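Local coordinates for 5'-deoxynucleotidase (Archaeoglobus fulgidus, PDB 1YNB), which probably hydrolyses 2'-deoxyribonucleoside 5'-phosphates to the deoxyribonucleoside and phosphate, as a metal-dependent HD-domain phosphohydrolase that forms a homodimer, at the interface of chains A and B. Sequence-based numbering; all coordinates share one arbitrary frame. Chains: chain A/B, hypothetical protein AF1432.

Contact 1: the interface of chains A and B. Residues chain A 26, 82-85, 88; chain B 26, 82-85.
A:Met82 and B:Met82 reach toward each other across the axis of this two-fold pair of HD-domain chains, which is likely to be the homodimer, and meet tip to tip. Their methyl carbons, CE of A:Met82 and CE of B:Met82, are modelled 3.2 Å apart, tight for two carbons. The two residues bury 99 and 111 Å², most of the surface hidden here. Each sits in the loop after helix 78-81, with CG anti to its own carbonyl carbon (chi1 -58° in A:Met82); the chain runs straight through chi2 and then bends at chi3 (66°, nearly the same in B:Met82), which turns the methyl toward its twin.

B:Met82 packs against A:Ser26, A:Asp83, A:Leu84 and A:His85. The side chains of B:Met82 and A:His85 slide past each other in opposite directions, and CG of B:Met82 comes 3.3 Å from the imidazole carbon CE1 of A:His85. The thioether SD lies off the rim of the ring, 3.6 Å from ND1 of A:His85. Further along the same side, CE of B:Met82 packs 3.7 Å from CB of A:Ser26, while the sulfur passes over the backbone at A:Leu84 from a different direction.

Polar groups around the methionine are tied together within their own chain, and no nitrogen or oxygen bonds across the patch. The hydroxyl OG of A:Ser26 donates to the backbone O of A:Asp83 at 2.6 Å, tilted 27° from the carbonyl plane. It shares a longer 3.3 Å hydrogen bond with ND1 of A:His85, whose direction is not settled; with its hydrogen committed to the carbonyl, OG would probably accept. The serine thus links loop and ring, helping to fix the imidazole that receives the partner methionine. CB of A:Ala88 lies over one face of that ring, offset toward the rim, while CB of A:Ser26 meets its edge in plane. The Met82 contacts recur with the chains exchanged, A:Met82 packing against B:Ser26, B:Asp83 and B:His85.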
ATOM      1  N   SER A  26       4.731   1.636   6.062  1.00 17.35           N
ATOM      2  CA  SER A  26       6.196   1.575   6.215  1.00 19.42           C
ATOM      3  C   SER A  26       6.869   1.606   7.547  1.00 19.59           C
ATOM      4  O   SER A  26       7.999   1.082   7.650  1.00 18.94           O
ATOM      5  CB  SER A  26       6.847   2.660   5.341  1.00 21.33           C
ATOM      6  OG  SER A  26       6.492   3.943   5.841  1.00 27.30           O
ATOM      7  N   MET A  82       3.714   7.635  -1.187  1.00 38.62           N
ATOM      8  CA  MET A  82       4.163   6.595  -0.265  1.00 37.80           C
ATOM      9  C   MET A  82       3.803   6.995   1.171  1.00 37.63           C
ATOM     10  O   MET A  82       3.463   8.162   1.441  1.00 37.46           O
ATOM     11  CB  MET A  82       5.677   6.367  -0.363  1.00 39.02           C
ATOM     12  CG  MET A  82       6.167   5.987  -1.764  1.00 40.04           C
ATOM     13  SD  MET A  82       8.002   5.913  -1.857  1.00 43.39           S
ATOM     14  CE  MET A  82       8.283   4.470  -0.735  1.00 42.30           C
ATOM     15  N   ASP A  83       3.846   6.017   2.073  1.00 36.38           N
ATOM     16  CA  ASP A  83       3.546   6.238   3.486  1.00 36.19           C
ATOM     17  C   ASP A  83       4.846   6.729   4.090  1.00 36.80           C
ATOM     18  O   ASP A  83       5.711   5.926   4.398  1.00 34.62           O
ATOM     19  CB  ASP A  83       3.141   4.917   4.176  1.00 35.29           C
ATOM     20  CG  ASP A  83       2.948   5.078   5.677  1.00 35.70           C
ATOM     21  OD1 ASP A  83       2.796   4.062   6.392  1.00 32.65           O
ATOM     22  OD2 ASP A  83       2.951   6.236   6.148  1.00 35.62           O
ATOM     23  N   LEU A  84       5.004   8.040   4.236  1.00 37.73           N
ATOM     24  CA  LEU A  84       6.243   8.563   4.821  1.00 39.27           C
ATOM     25  C   LEU A  84       6.201   8.368   6.326  1.00 39.31           C
ATOM     26  O   LEU A  84       5.436   9.033   7.025  1.00 39.79           O
ATOM     27  CB  LEU A  84       6.422  10.053   4.486  1.00 39.88           C
ATOM     28  CG  LEU A  84       6.367  10.342   2.982  1.00 41.18           C
ATOM     29  CD1 LEU A  84       6.466  11.854   2.727  1.00 42.32           C
ATOM     30  CD2 LEU A  84       7.487   9.583   2.283  1.00 40.93           C
ATOM     31  N   HIS A  85       7.011   7.438   6.828  1.00 39.84           N
ATOM     32  CA  HIS A  85       7.045   7.182   8.262  1.00 40.38           C
ATOM     33  C   HIS A  85       7.762   8.304   9.028  1.00 40.66           C
ATOM     34  O   HIS A  85       8.453   9.136   8.437  1.00 39.85           O
ATOM     35  CB  HIS A  85       7.712   5.826   8.566  1.00 40.39           C
ATOM     36  CG  HIS A  85       9.112   5.703   8.045  1.00 40.67           C
ATOM     37  ND1 HIS A  85       9.434   4.935   6.945  1.00 40.51           N
ATOM     38  CD2 HIS A  85      10.272   6.269   8.461  1.00 40.44           C
ATOM     39  CE1 HIS A  85      10.732   5.032   6.707  1.00 40.45           C
ATOM     40  NE2 HIS A  85      11.262   5.837   7.612  1.00 40.42           N
ATOM     41  N   ALA A  88      11.382   9.199   8.270  1.00 40.23           N
ATOM     42  CA  ALA A  88      11.480   9.830   6.955  1.00 41.36           C
ATOM     43  C   ALA A  88      11.015  11.279   6.961  1.00 42.57           C
ATOM     44  O   ALA A  88      11.588  12.122   6.272  1.00 41.63           O
ATOM     45  CB  ALA A  88      10.677   9.028   5.910  1.00 41.00           C
TER
ATOM     46  N   SER B  26      10.780   0.350  -4.035  1.00 18.25           N
ATOM     47  CA  SER B  26       9.376   0.725  -4.207  1.00 19.79           C
ATOM     48  C   SER B  26       8.715   0.833  -5.555  1.00 19.05           C
ATOM     49  O   SER B  26       7.483   0.633  -5.644  1.00 20.16           O
ATOM     50  CB  SER B  26       9.129   2.019  -3.416  1.00 19.73           C
ATOM     51  OG  SER B  26       9.839   3.079  -4.055  1.00 25.35           O
ATOM     52  N   MET B  82      13.626   6.233   2.788  1.00 38.19           N
ATOM     53  CA  MET B  82      12.894   5.302   1.925  1.00 37.53           C
ATOM     54  C   MET B  82      13.345   5.482   0.465  1.00 37.06           C
ATOM     55  O   MET B  82      14.019   6.475   0.116  1.00 35.77           O
ATOM     56  CB  MET B  82      11.376   5.520   2.005  1.00 38.91           C
ATOM     57  CG  MET B  82      10.807   5.417   3.414  1.00 40.64           C
ATOM     58  SD  MET B  82       9.033   5.877   3.466  1.00 44.50           S
ATOM     59  CE  MET B  82       8.322   4.493   2.484  1.00 43.09           C
ATOM     60  N   ASP B  83      12.993   4.502  -0.369  1.00 35.80           N
ATOM     61  CA  ASP B  83      13.308   4.516  -1.795  1.00 35.55           C
ATOM     62  C   ASP B  83      12.197   5.335  -2.429  1.00 36.49           C
ATOM     63  O   ASP B  83      11.101   4.825  -2.651  1.00 34.97           O
ATOM     64  CB  ASP B  83      13.289   3.084  -2.376  1.00 34.56           C
ATOM     65  CG  ASP B  83      13.503   3.052  -3.881  1.00 34.56           C
ATOM     66  OD1 ASP B  83      13.309   1.978  -4.493  1.00 32.09           O
ATOM     67  OD2 ASP B  83      13.872   4.104  -4.460  1.00 33.78           O
ATOM     68  N   LEU B  84      12.457   6.612  -2.683  1.00 36.87           N
ATOM     69  CA  LEU B  84      11.441   7.456  -3.305  1.00 38.44           C
ATOM     70  C   LEU B  84      11.422   7.173  -4.804  1.00 38.77           C
ATOM     71  O   LEU B  84      12.342   7.550  -5.531  1.00 39.70           O
ATOM     72  CB  LEU B  84      11.724   8.943  -3.026  1.00 39.10           C
ATOM     73  CG  LEU B  84      11.818   9.258  -1.526  1.00 40.28           C
ATOM     74  CD1 LEU B  84      12.230  10.711  -1.304  1.00 40.84           C
ATOM     75  CD2 LEU B  84      10.487   8.958  -0.856  1.00 40.62           C
ATOM     76  N   HIS B  85      10.373   6.486  -5.257  1.00 39.48           N
ATOM     77  CA  HIS B  85      10.246   6.155  -6.674  1.00 40.26           C
ATOM     78  C   HIS B  85       9.878   7.374  -7.521  1.00 40.50           C
ATOM     79  O   HIS B  85       9.414   8.401  -6.997  1.00 40.00           O
ATOM     80  CB  HIS B  85       9.209   5.033  -6.888  1.00 39.60           C
ATOM     81  CG  HIS B  85       7.837   5.360  -6.386  1.00 39.62           C
ATOM     82  ND1 HIS B  85       7.297   4.770  -5.261  1.00 38.93           N
ATOM     83  CD2 HIS B  85       6.905   6.237  -6.836  1.00 39.24           C
ATOM     84  CE1 HIS B  85       6.092   5.269  -5.042  1.00 38.89           C
ATOM     85  NE2 HIS B  85       5.831   6.161  -5.982  1.00 39.13           N
TER

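Contact 2: the interface of chains A and B. Residues chain A 85, 87-88, 91; chain B 80-81.
With CG anti to its own carbonyl carbon (chi1 -63°) and the chain extended from CG to NE, B:Arg80 stretches from helix 78-81 of one HD-domain subunit to A:Tyr91 of the other. The tyrosine's CG is likewise anti to its carbonyl carbon (chi1 -41°), which directs the phenol toward the arginine's tip. There NH1 of B:Arg80 donates a hydrogen bond to the phenol oxygen OH of A:Tyr91 at 2.9 Å, fairly straight at 151°. The oxygen lies at the edge of the guanidinium, almost in its plane, while the aromatic ring itself is turned well away from that plane, so the pair is no stack.

The aliphatic part of the arginine packs as well: CD of B:Arg80 runs 3.9 Å from the ring carbon CE1 of A:Tyr91. On an adjacent side A:Ile87 crosses the arginine chain at about a right angle, its methyl CG2 3.8 Å from CB of B:Arg80. Phenol and isoleucine thus cover neighbouring sides of the stem. At the root of the side chain, the backbone O of B:Arg80 points toward A:Ala88, with CB of A:Ala88 3.3 Å away. NE2 of A:His85 also lies 3.5 Å from O of B:Arg80.

A phenylalanine in place of A:Tyr91 would probably keep much of the packing against the arginine stem but leave NH1 without its phenol acceptor and the guanidinium freer to turn.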
ATOM      1  N   HIS A  85       7.011   7.438   6.828  1.00 39.84           N
ATOM      2  CA  HIS A  85       7.045   7.182   8.262  1.00 40.38           C
ATOM      3  C   HIS A  85       7.762   8.304   9.028  1.00 40.66           C
ATOM      4  O   HIS A  85       8.453   9.136   8.437  1.00 39.85           O
ATOM      5  CB  HIS A  85       7.712   5.826   8.566  1.00 40.39           C
ATOM      6  CG  HIS A  85       9.112   5.703   8.045  1.00 40.67           C
ATOM      7  ND1 HIS A  85       9.434   4.935   6.945  1.00 40.51           N
ATOM      8  CD2 HIS A  85      10.272   6.269   8.461  1.00 40.44           C
ATOM      9  CE1 HIS A  85      10.732   5.032   6.707  1.00 40.45           C
ATOM     10  NE2 HIS A  85      11.262   5.837   7.612  1.00 40.42           N
ATOM     11  N   ILE A  87      10.472   8.632  10.887  1.00 40.03           N
ATOM     12  CA  ILE A  87      11.888   8.887  10.617  1.00 39.57           C
ATOM     13  C   ILE A  87      12.066   9.658   9.318  1.00 40.05           C
ATOM     14  O   ILE A  87      12.802  10.656   9.271  1.00 38.97           O
ATOM     15  CB  ILE A  87      12.703   7.581  10.495  1.00 40.20           C
ATOM     16  CG1 ILE A  87      12.606   6.772  11.790  1.00 39.49           C
ATOM     17  CG2 ILE A  87      14.169   7.909  10.168  1.00 39.58           C
ATOM     18  CD1 ILE A  87      13.221   5.382  11.683  1.00 38.97           C
ATOM     19  N   ALA A  88      11.382   9.199   8.270  1.00 40.23           N
ATOM     20  CA  ALA A  88      11.480   9.830   6.955  1.00 41.36           C
ATOM     21  C   ALA A  88      11.015  11.279   6.961  1.00 42.57           C
ATOM     22  O   ALA A  88      11.588  12.122   6.272  1.00 41.63           O
ATOM     23  CB  ALA A  88      10.677   9.028   5.910  1.00 41.00           C
ATOM     24  N   TYR A  91      13.543  14.170   7.101  1.00 47.24           N
ATOM     25  CA  TYR A  91      14.275  14.642   5.930  1.00 46.36           C
ATOM     26  C   TYR A  91      13.413  14.745   4.688  1.00 46.85           C
ATOM     27  O   TYR A  91      13.886  15.198   3.653  1.00 47.14           O
ATOM     28  CB  TYR A  91      15.444  13.707   5.611  1.00 44.51           C
ATOM     29  CG  TYR A  91      16.197  13.216   6.821  1.00 43.18           C
ATOM     30  CD1 TYR A  91      15.788  12.071   7.510  1.00 42.25           C
ATOM     31  CD2 TYR A  91      17.322  13.890   7.275  1.00 42.49           C
ATOM     32  CE1 TYR A  91      16.493  11.616   8.619  1.00 41.94           C
ATOM     33  CE2 TYR A  91      18.032  13.442   8.376  1.00 41.77           C
ATOM     34  CZ  TYR A  91      17.617  12.310   9.042  1.00 41.80           C
ATOM     35  OH  TYR A  91      18.345  11.877  10.112  1.00 40.97           O
TER
ATOM     36  N   ARG B  80      16.687   5.837   6.112  1.00 32.79           N
ATOM     37  CA  ARG B  80      15.887   6.841   6.809  1.00 35.20           C
ATOM     38  C   ARG B  80      14.866   7.521   5.904  1.00 36.75           C
ATOM     39  O   ARG B  80      13.806   7.923   6.362  1.00 38.40           O
ATOM     40  CB  ARG B  80      16.791   7.941   7.387  1.00 34.67           C
ATOM     41  CG  ARG B  80      17.763   7.445   8.418  1.00 33.57           C
ATOM     42  CD  ARG B  80      18.803   8.509   8.849  1.00 32.53           C
ATOM     43  NE  ARG B  80      19.728   7.883   9.788  1.00 30.70           N
ATOM     44  CZ  ARG B  80      20.257   8.474  10.853  1.00 32.27           C
ATOM     45  NH1 ARG B  80      19.975   9.744  11.127  1.00 32.68           N
ATOM     46  NH2 ARG B  80      21.018   7.770  11.677  1.00 30.27           N
ATOM     47  N   THR B  81      15.186   7.665   4.625  1.00 37.94           N
ATOM     48  CA  THR B  81      14.286   8.381   3.715  1.00 38.94           C
ATOM     49  C   THR B  81      13.384   7.542   2.822  1.00 38.97           C
ATOM     50  O   THR B  81      12.475   8.086   2.187  1.00 39.67           O
ATOM     51  CB  THR B  81      15.082   9.305   2.772  1.00 39.04           C
ATOM     52  OG1 THR B  81      15.670   8.527   1.725  1.00 39.39           O
ATOM     53  CG2 THR B  81      16.204  10.009   3.535  1.00 40.44           C
TER

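The C-alpha centres of contact 1 and contact 2 lie about 8 Å apart, and both patches use A:His85 and A:Ala88. On chain B they draw mainly on neighbouring pieces of one segment: the end of helix 78-81 in contact 2 and the loop that follows it in contact 1, with B:Ser26 of 3-10 helix 26-31 added in contact 1. Contact 1 is apolar and straddles the two-fold axis, whereas contact 2 lies to one side, adds a polar tie and has a twin with the chains exchanged. Together they form adjoining parts of what is probably the dimer interface.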